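Local coordinates for TRAP dicarboxylate transporter-DctP subunit (Desulfovibrio salexigens, PDB 4N6D), which probably captures an organic acid in the periplasm, as the solute-binding component of a TRAP (tripartite ATP-independent periplasmic) transporter, at residues S31-F37 with Q87-C92; F139-F145 with F235-M241. One frame throughout, in Å; residues are numbered along the deposited sequence.

In the fold
The two contacts follow one another along the chain and belong to the same five-stranded mixed sheet of a periplasmic binding protein domain. From the N terminus, strand 30-35 runs out first; helix 43-58, strand 63-68 and helix 79-85 follow before strand 90-94 returns beside it and contact 1 closes that loop. Helix 117-131 leads to strand 139-146, at the sheet's far edge. The chain then builds much of the four-stranded second sheet before strand 234-240 comes back, and contact 2 closes this longer excursion. Strand 234-240 inserts between 90-94 and 139-146, so the contacts meet there: Gly91 O lies 2.9 Å from Ile238 N, a probable hydrogen bond.

Contact 1. Residues S31-F37 with Q87-C92; sequences SLSYANF and QADIGC
Strand 31-35 and strand 90-92 run parallel, their axes 4.5 Å apart at closest and 14° from aligned. The register sets Ser33 against Asp89, Tyr34 against Ile90 (CA to CA 4.5 Å) and Ala35 against Gly91. Ile90 N donates to Ser33 O at 3.0 Å and Ala35 N to Ile90 O at 2.8 Å, so Ile90 bonds to the residues flanking Tyr34, as a parallel bridge requires; Cys92 N to Ala35 O is weak at 3.3 Å. Where 87-89 leads into strand 90-92, side chains take over the pairing: Ser33 N donates to Asp89 OD2 (2.9 Å), and Asp89 N to Ser33 OG (3.0 Å), with Ser33 chi1 p and Asp89 chi1 m. A water bridges Asp89 OD2 (2.6 Å) and Ser31 O (3.1 Å), while Asp89 OD1 is hydrogen-bonded to Ser243 OG. Ile90, chi1 m and chi2 t, lays CG2 over the Tyr34 ring, 3.6 Å from its centroid and 5° off the normal, a CH-pi contact. Ala35 CB meets Ala88 CB at 3.9 Å on the opposite face. Helix 43-58 covers the Tyr34-Ile90 face through Trp51 and Gln47, which bonds Tyr34 OH, while Leu73 and Leu74 cover the Ala35 side. Strand 63-68 pairs in parallel with the other edge of 31-35, helix 43-58 making the beta-alpha-beta crossover, so 30-35 is the middle of three parallel strands, as in the alpha/beta domains of periplasmic binding proteins.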
ATOM      1  N   SER A  31     -11.215   4.813 -26.295  1.00 12.35           N
ATOM      2  CA  SER A  31     -11.612   3.674 -25.483  1.00 11.25           C
ATOM      3  C   SER A  31     -10.364   3.130 -24.818  1.00 14.22           C
ATOM      4  O   SER A  31      -9.378   2.830 -25.494  1.00 14.98           O
ATOM      5  CB  SER A  31     -12.251   2.591 -26.353  1.00 15.93           C
ATOM      6  OG  SER A  31     -12.744   1.503 -25.567  1.00 18.21           O
ATOM      7  N   LEU A  32     -10.385   3.028 -23.496  1.00 12.03           N
ATOM      8  CA  LEU A  32      -9.207   2.571 -22.764  1.00 10.90           C
ATOM      9  C   LEU A  32      -9.526   1.342 -21.916  1.00 10.11           C
ATOM     10  O   LEU A  32     -10.507   1.342 -21.167  1.00 13.17           O
ATOM     11  CB  LEU A  32      -8.719   3.673 -21.846  1.00  9.78           C
ATOM     12  CG  LEU A  32      -8.342   4.985 -22.533  1.00 11.47           C
ATOM     13  CD1 LEU A  32      -8.128   6.083 -21.517  1.00 12.49           C
ATOM     14  CD2 LEU A  32      -7.121   4.764 -23.420  1.00 15.88           C
ATOM     15  N   SER A  33      -8.671   0.329 -21.972  1.00  7.37           N
ATOM     16  CA  SER A  33      -8.785  -0.818 -21.088  1.00  7.31           C
ATOM     17  C   SER A  33      -7.909  -0.613 -19.851  1.00  7.34           C
ATOM     18  O   SER A  33      -6.816  -0.073 -19.954  1.00  8.69           O
ATOM     19  CB  SER A  33      -8.356  -2.102 -21.807  1.00  8.59           C
ATOM     20  OG  SER A  33      -7.039  -1.931 -22.311  1.00 11.74           O
ATOM     21  N   TYR A  34      -8.400  -1.046 -18.689  1.00  6.97           N
ATOM     22  CA  TYR A  34      -7.722  -0.833 -17.422  1.00  7.37           C
ATOM     23  C   TYR A  34      -7.641  -2.190 -16.718  1.00  7.52           C
ATOM     24  O   TYR A  34      -8.648  -2.740 -16.237  1.00  9.76           O
ATOM     25  CB  TYR A  34      -8.507   0.243 -16.651  1.00  9.03           C
ATOM     26  CG  TYR A  34      -7.895   0.822 -15.398  1.00  7.15           C
ATOM     27  CD1 TYR A  34      -8.109   2.148 -15.082  1.00  8.06           C
ATOM     28  CD2 TYR A  34      -7.170   0.050 -14.501  1.00  7.26           C
ATOM     29  CE1 TYR A  34      -7.611   2.705 -13.906  1.00  8.34           C
ATOM     30  CE2 TYR A  34      -6.657   0.607 -13.332  1.00  7.34           C
ATOM     31  CZ  TYR A  34      -6.895   1.934 -13.041  1.00  9.76           C
ATOM     32  OH  TYR A  34      -6.428   2.523 -11.888  1.00  9.15           O
ATOM     33  N   ALA A  35      -6.435  -2.761 -16.724  1.00  7.60           N
ATOM     34  CA  ALA A  35      -6.170  -4.055 -16.106  1.00  9.03           C
ATOM     35  C   ALA A  35      -5.877  -3.873 -14.624  1.00 10.02           C
ATOM     36  O   ALA A  35      -5.230  -2.915 -14.235  1.00  8.04           O
ATOM     37  CB  ALA A  35      -4.994  -4.737 -16.795  1.00  8.55           C
ATOM     38  N   ASN A  36      -6.349  -4.806 -13.812  1.00  9.43           N
ATOM     39  CA  ASN A  36      -6.114  -4.764 -12.378  1.00  7.94           C
ATOM     40  C   ASN A  36      -6.067  -6.185 -11.842  1.00 13.95           C
ATOM     41  O   ASN A  36      -6.959  -6.972 -12.122  1.00 15.73           O
ATOM     42  CB  ASN A  36      -7.225  -3.952 -11.714  1.00 10.15           C
ATOM     43  CG  ASN A  36      -6.722  -3.082 -10.604  1.00  9.37           C
ATOM     44  OD1 ASN A  36      -5.828  -3.477  -9.848  1.00 12.51           O
ATOM     45  ND2 ASN A  36      -7.294  -1.884 -10.492  1.00  7.69           N
ATOM     46  N   PHE A  37      -5.033  -6.529 -11.087  1.00 11.92           N
ATOM     47  CA  PHE A  37      -4.809  -7.922 -10.737  1.00  9.86           C
ATOM     48  C   PHE A  37      -5.681  -8.483  -9.571  1.00 10.82           C
ATOM     49  O   PHE A  37      -6.081  -9.657  -9.610  1.00 13.76           O
ATOM     50  CB  PHE A  37      -3.321  -8.177 -10.473  1.00 10.97           C
ATOM     51  CG  PHE A  37      -2.805  -7.521  -9.236  1.00 12.30           C
ATOM     52  CD1 PHE A  37      -2.959  -8.130  -7.989  1.00  9.88           C
ATOM     53  CD2 PHE A  37      -2.176  -6.288  -9.304  1.00 14.08           C
ATOM     54  CE1 PHE A  37      -2.493  -7.512  -6.839  1.00 15.71           C
ATOM     55  CE2 PHE A  37      -1.718  -5.659  -8.158  1.00 14.49           C
ATOM     56  CZ  PHE A  37      -1.879  -6.277  -6.921  1.00 19.12           C
ATOM     57  N   GLN A  87      -1.239  -4.434 -24.567  1.00 12.21           N
ATOM     58  CA  GLN A  87      -2.287  -5.418 -24.345  1.00 10.46           C
ATOM     59  C   GLN A  87      -3.397  -4.841 -23.490  1.00 12.58           C
ATOM     60  O   GLN A  87      -4.571  -5.224 -23.629  1.00 11.61           O
ATOM     61  CB  GLN A  87      -1.742  -6.641 -23.640  1.00 17.73           C
ATOM     62  CG  GLN A  87      -0.998  -7.575 -24.513  1.00 31.32           C
ATOM     63  CD  GLN A  87      -0.562  -8.780 -23.729  1.00 33.27           C
ATOM     64  OE1 GLN A  87      -1.396  -9.512 -23.193  1.00 37.17           O
ATOM     65  NE2 GLN A  87       0.745  -8.972 -23.617  1.00 35.34           N
ATOM     66  N   ALA A  88      -3.013  -3.942 -22.577  1.00 12.34           N
ATOM     67  CA  ALA A  88      -3.957  -3.090 -21.880  1.00  9.64           C
ATOM     68  C   ALA A  88      -3.431  -1.680 -21.985  1.00 10.97           C
ATOM     69  O   ALA A  88      -2.223  -1.479 -22.076  1.00 10.09           O
ATOM     70  CB  ALA A  88      -4.100  -3.469 -20.416  1.00 10.19           C
ATOM     71  N   ASP A  89      -4.327  -0.698 -21.982  1.00  7.32           N
ATOM     72  CA  ASP A  89      -3.894   0.692 -21.988  1.00  7.78           C
ATOM     73  C   ASP A  89      -3.355   1.135 -20.637  1.00  8.49           C
ATOM     74  O   ASP A  89      -2.430   1.944 -20.570  1.00  7.75           O
ATOM     75  CB  ASP A  89      -5.024   1.632 -22.426  1.00  8.63           C
ATOM     76  CG  ASP A  89      -5.501   1.332 -23.854  1.00 11.15           C
ATOM     77  OD1 ASP A  89      -4.724   1.588 -24.806  1.00 12.84           O
ATOM     78  OD2 ASP A  89      -6.637   0.828 -24.011  1.00 10.67           O
ATOM     79  N   ILE A  90      -3.936   0.596 -19.577  1.00  6.45           N
ATOM     80  CA  ILE A  90      -3.659   1.014 -18.212  1.00  6.23           C
ATOM     81  C   ILE A  90      -3.593  -0.204 -17.338  1.00  8.37           C
ATOM     82  O   ILE A  90      -4.279  -1.200 -17.590  1.00  9.01           O
ATOM     83  CB  ILE A  90      -4.798   1.935 -17.678  1.00  7.04           C
ATOM     84  CG1 ILE A  90      -4.942   3.174 -18.551  1.00  8.10           C
ATOM     85  CG2 ILE A  90      -4.553   2.307 -16.204  1.00  8.52           C
ATOM     86  CD1 ILE A  90      -6.239   3.959 -18.237  1.00 10.50           C
ATOM     87  N   GLY A  91      -2.741  -0.164 -16.331  1.00  6.48           N
ATOM     88  CA  GLY A  91      -2.633  -1.266 -15.390  1.00  6.68           C
ATOM     89  C   GLY A  91      -2.200  -0.803 -14.010  1.00  6.46           C
ATOM     90  O   GLY A  91      -1.664   0.299 -13.855  1.00  6.83           O
ATOM     91  N   CYS A  92      -2.455  -1.664 -13.027  1.00  6.82           N
ATOM     92  CA  CYS A  92      -2.139  -1.433 -11.607  1.00  5.88           C
ATOM     93  C   CYS A  92      -0.980  -2.310 -11.160  1.00  8.02           C
ATOM     94  O   CYS A  92      -1.029  -3.555 -11.266  1.00  9.13           O
ATOM     95  CB  CYS A  92      -3.354  -1.752 -10.759  1.00 10.67           C
ATOM     96  SG  CYS A  92      -3.087  -1.445  -8.976  1.00  9.72           S
TER
HETATM   97  O   HOH W   1      -8.007   0.060 -26.076  1.00 22.87           O

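Contact 2. Residues F139-F145 with F235-M241; sequences FKVLTMF and FAIIMNM
Phe139 (chi1 m) offers a ring face to Ile238, whose CD1 sits 3.7 Å from the ring centroid in a CH-pi contact. The strands run antiparallel but strongly twisted, at 140°, with axes 4.6 Å apart at closest. Lys140 and Met239 form a hydrogen-bonded pair (Lys140 N to Met239 O 3.0 Å, Met239 N to Lys140 O 2.8 Å). Leu142, phi/psi -80/-39, then makes a beta bulge: Leu142 N donates to Ile237 O at 2.8 Å, while Ile237 N bonds Thr143 O at 2.9 Å, and the register slips by one. Phe145 and Phe235 close the far end, Phe145 N to Phe235 O 3.1 Å and Phe235 N to Phe145 O 2.8 Å. Their near-parallel rings barely overlap, centroids 5.3 Å apart; instead Phe235 CB lies over the Phe145 face. Leu142, Phe145 and Ile237 pack toward helix 43-58, Val141 and Met144 against helix 117-131. Strand 234-240, back from the other domain, runs against its neighbours 90-94 and 139-146, the 2-1-3-n-4 order of type II periplasmic binding proteins.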
ATOM      1  N   PHE A 139       6.321   4.727 -19.175  1.00 10.58           N
ATOM      2  CA  PHE A 139       4.880   4.880 -18.955  1.00 10.59           C
ATOM      3  C   PHE A 139       4.482   6.306 -18.644  1.00 10.31           C
ATOM      4  O   PHE A 139       5.312   7.113 -18.222  1.00 11.72           O
ATOM      5  CB  PHE A 139       4.445   4.034 -17.758  1.00 11.93           C
ATOM      6  CG  PHE A 139       4.822   2.604 -17.869  1.00  9.30           C
ATOM      7  CD1 PHE A 139       4.163   1.768 -18.754  1.00  9.38           C
ATOM      8  CD2 PHE A 139       5.826   2.082 -17.087  1.00 10.92           C
ATOM      9  CE1 PHE A 139       4.514   0.424 -18.855  1.00 11.20           C
ATOM     10  CE2 PHE A 139       6.193   0.751 -17.200  1.00 14.08           C
ATOM     11  CZ  PHE A 139       5.542  -0.074 -18.074  1.00 11.48           C
ATOM     12  N   LYS A 140       3.208   6.616 -18.832  1.00  9.51           N
ATOM     13  CA  LYS A 140       2.601   7.733 -18.120  1.00  8.99           C
ATOM     14  C   LYS A 140       2.125   7.210 -16.766  1.00  9.78           C
ATOM     15  O   LYS A 140       1.384   6.229 -16.704  1.00  8.64           O
ATOM     16  CB  LYS A 140       1.417   8.303 -18.886  1.00  9.82           C
ATOM     17  CG  LYS A 140       0.599   9.306 -18.052  1.00  8.95           C
ATOM     18  CD  LYS A 140       1.383  10.570 -17.715  1.00 14.32           C
ATOM     19  CE  LYS A 140       0.492  11.552 -16.971  1.00 17.67           C
ATOM     20  NZ  LYS A 140       1.118  12.876 -16.808  1.00 20.28           N
ATOM     21  N   VAL A 141       2.573   7.838 -15.684  1.00  9.27           N
ATOM     22  CA  VAL A 141       2.094   7.479 -14.365  1.00  6.86           C
ATOM     23  C   VAL A 141       0.824   8.278 -14.080  1.00  9.07           C
ATOM     24  O   VAL A 141       0.885   9.506 -13.930  1.00 10.49           O
ATOM     25  CB  VAL A 141       3.160   7.725 -13.290  1.00  7.65           C
ATOM     26  CG1 VAL A 141       2.605   7.412 -11.918  1.00  8.70           C
ATOM     27  CG2 VAL A 141       4.407   6.870 -13.573  1.00 11.01           C
ATOM     28  N   LEU A 142      -0.320   7.597 -14.056  1.00  7.21           N
ATOM     29  CA  LEU A 142      -1.613   8.273 -13.934  1.00  6.39           C
ATOM     30  C   LEU A 142      -1.916   8.654 -12.493  1.00  7.44           C
ATOM     31  O   LEU A 142      -2.545   9.685 -12.252  1.00  8.37           O
ATOM     32  CB  LEU A 142      -2.751   7.391 -14.456  1.00  8.60           C
ATOM     33  CG  LEU A 142      -2.688   7.187 -15.967  1.00  7.23           C
ATOM     34  CD1 LEU A 142      -3.762   6.198 -16.357  1.00  7.39           C
ATOM     35  CD2 LEU A 142      -2.895   8.500 -16.659  1.00  8.00           C
ATOM     36  N   THR A 143      -1.558   7.784 -11.557  1.00  7.59           N
ATOM     37  CA  THR A 143      -1.684   8.085 -10.122  1.00  7.18           C
ATOM     38  C   THR A 143      -0.850   7.066  -9.351  1.00  7.81           C
ATOM     39  O   THR A 143      -0.318   6.116  -9.929  1.00  6.81           O
ATOM     40  CB  THR A 143      -3.157   8.112  -9.601  1.00  7.93           C
ATOM     41  OG1 THR A 143      -3.187   8.721  -8.300  1.00  8.11           O
ATOM     42  CG2 THR A 143      -3.738   6.724  -9.520  1.00  9.24           C
ATOM     43  N   MET A 144      -0.695   7.299  -8.057  1.00  6.42           N
ATOM     44  CA  MET A 144      -0.067   6.331  -7.167  1.00  6.64           C
ATOM     45  C   MET A 144      -0.821   6.379  -5.866  1.00  7.64           C
ATOM     46  O   MET A 144      -1.490   7.366  -5.558  1.00  9.48           O
ATOM     47  CB  MET A 144       1.394   6.656  -6.915  1.00  9.89           C
ATOM     48  CG  MET A 144       2.213   6.657  -8.203  1.00 14.71           C
ATOM     49  SD  MET A 144       3.912   7.060  -7.866  1.00 16.45           S
ATOM     50  CE  MET A 144       4.518   5.439  -7.425  1.00 16.07           C
ATOM     51  N   PHE A 145      -0.724   5.299  -5.100  1.00  7.26           N
ATOM     52  CA  PHE A 145      -1.335   5.256  -3.780  1.00  8.00           C
ATOM     53  C   PHE A 145      -0.742   4.113  -2.973  1.00  8.38           C
ATOM     54  O   PHE A 145       0.039   3.335  -3.483  1.00  8.86           O
ATOM     55  CB  PHE A 145      -2.854   5.117  -3.878  1.00  7.16           C
ATOM     56  CG  PHE A 145      -3.302   3.998  -4.755  1.00  7.21           C
ATOM     57  CD1 PHE A 145      -3.318   2.701  -4.293  1.00  7.87           C
ATOM     58  CD2 PHE A 145      -3.730   4.250  -6.046  1.00  9.86           C
ATOM     59  CE1 PHE A 145      -3.729   1.653  -5.124  1.00 11.08           C
ATOM     60  CE2 PHE A 145      -4.150   3.208  -6.877  1.00 10.96           C
ATOM     61  CZ  PHE A 145      -4.138   1.918  -6.420  1.00  9.03           C
ATOM     62  N   PHE A 235       1.615   1.433  -4.693  1.00  8.23           N
ATOM     63  CA  PHE A 235       1.080   1.032  -5.994  1.00  6.34           C
ATOM     64  C   PHE A 235       1.243   2.174  -6.978  1.00  7.14           C
ATOM     65  O   PHE A 235       1.213   3.343  -6.587  1.00  6.93           O
ATOM     66  CB  PHE A 235      -0.428   0.765  -5.890  1.00  6.41           C
ATOM     67  CG  PHE A 235      -0.800  -0.426  -5.049  1.00  6.27           C
ATOM     68  CD1 PHE A 235      -0.809  -0.353  -3.659  1.00  8.05           C
ATOM     69  CD2 PHE A 235      -1.169  -1.609  -5.643  1.00 10.73           C
ATOM     70  CE1 PHE A 235      -1.149  -1.434  -2.899  1.00  9.30           C
ATOM     71  CE2 PHE A 235      -1.525  -2.707  -4.879  1.00 11.60           C
ATOM     72  CZ  PHE A 235      -1.509  -2.613  -3.499  1.00 10.38           C
ATOM     73  N   ALA A 236       1.382   1.827  -8.255  1.00  6.69           N
ATOM     74  CA  ALA A 236       1.338   2.797  -9.332  1.00  7.12           C
ATOM     75  C   ALA A 236       0.302   2.392 -10.361  1.00  7.54           C
ATOM     76  O   ALA A 236       0.152   1.207 -10.668  1.00  7.81           O
ATOM     77  CB  ALA A 236       2.710   2.921 -10.003  1.00  8.15           C
ATOM     78  N   ILE A 237      -0.421   3.379 -10.871  1.00  6.02           N
ATOM     79  CA  ILE A 237      -1.279   3.179 -12.042  1.00  6.08           C
ATOM     80  C   ILE A 237      -0.533   3.709 -13.258  1.00  8.57           C
ATOM     81  O   ILE A 237      -0.182   4.896 -13.336  1.00  6.94           O
ATOM     82  CB  ILE A 237      -2.629   3.877 -11.885  1.00  7.09           C
ATOM     83  CG1 ILE A 237      -3.342   3.423 -10.590  1.00  6.13           C
ATOM     84  CG2 ILE A 237      -3.484   3.637 -13.136  1.00  6.93           C
ATOM     85  CD1 ILE A 237      -3.515   1.899 -10.459  1.00  6.12           C
ATOM     86  N   ILE A 238      -0.237   2.804 -14.187  1.00  6.17           N
ATOM     87  CA  ILE A 238       0.591   3.129 -15.348  1.00  6.45           C
ATOM     88  C   ILE A 238      -0.219   3.044 -16.630  1.00  7.25           C
ATOM     89  O   ILE A 238      -1.130   2.224 -16.739  1.00  6.62           O
ATOM     90  CB  ILE A 238       1.845   2.186 -15.454  1.00  8.71           C
ATOM     91  CG1 ILE A 238       1.457   0.701 -15.430  1.00  7.49           C
ATOM     92  CG2 ILE A 238       2.850   2.497 -14.335  1.00 12.59           C
ATOM     93  CD1 ILE A 238       2.593  -0.260 -15.865  1.00 10.86           C
ATOM     94  N   MET A 239       0.142   3.892 -17.595  1.00  7.39           N
ATOM     95  CA  MET A 239      -0.518   3.900 -18.886  1.00  6.53           C
ATOM     96  C   MET A 239       0.513   3.750 -20.002  1.00  7.47           C
ATOM     97  O   MET A 239       1.608   4.319 -19.943  1.00  7.76           O
ATOM     98  CB  MET A 239      -1.297   5.206 -19.043  1.00  9.35           C
ATOM     99  CG  MET A 239      -2.003   5.326 -20.382  1.00  6.76           C
ATOM    100  SD  MET A 239      -3.121   6.734 -20.442  1.00 10.87           S
ATOM    101  CE  MET A 239      -4.147   6.283 -21.823  1.00 14.17           C
ATOM    102  N   ASN A 240       0.142   2.976 -21.013  1.00  6.72           N
ATOM    103  CA  ASN A 240       0.979   2.761 -22.191  1.00  7.10           C
ATOM    104  C   ASN A 240       1.272   4.102 -22.861  1.00  8.43           C
ATOM    105  O   ASN A 240       0.374   4.938 -22.995  1.00  8.47           O
ATOM    106  CB  ASN A 240       0.236   1.842 -23.157  1.00  8.27           C
ATOM    107  CG  ASN A 240       0.933   1.719 -24.476  1.00 12.82           C
ATOM    108  OD1 ASN A 240       0.683   2.508 -25.382  1.00  9.49           O
ATOM    109  ND2 ASN A 240       1.797   0.713 -24.609  1.00 11.76           N
ATOM    110  N   MET A 241       2.522   4.330 -23.241  1.00  9.93           N
ATOM    111  CA  MET A 241       2.905   5.628 -23.781  1.00  8.40           C
ATOM    112  C   MET A 241       2.233   5.941 -25.114  1.00  9.06           C
ATOM    113  O   MET A 241       1.849   7.091 -25.358  1.00  8.61           O
ATOM    114  CB  MET A 241       4.424   5.739 -23.928  1.00  9.71           C
ATOM    115  CG  MET A 241       4.859   7.127 -24.249  1.00  9.90           C
ATOM    116  SD  MET A 241       4.690   8.183 -22.824  1.00 16.75           S
ATOM    117  CE  MET A 241       6.009   7.514 -21.813  1.00 19.41           C
TER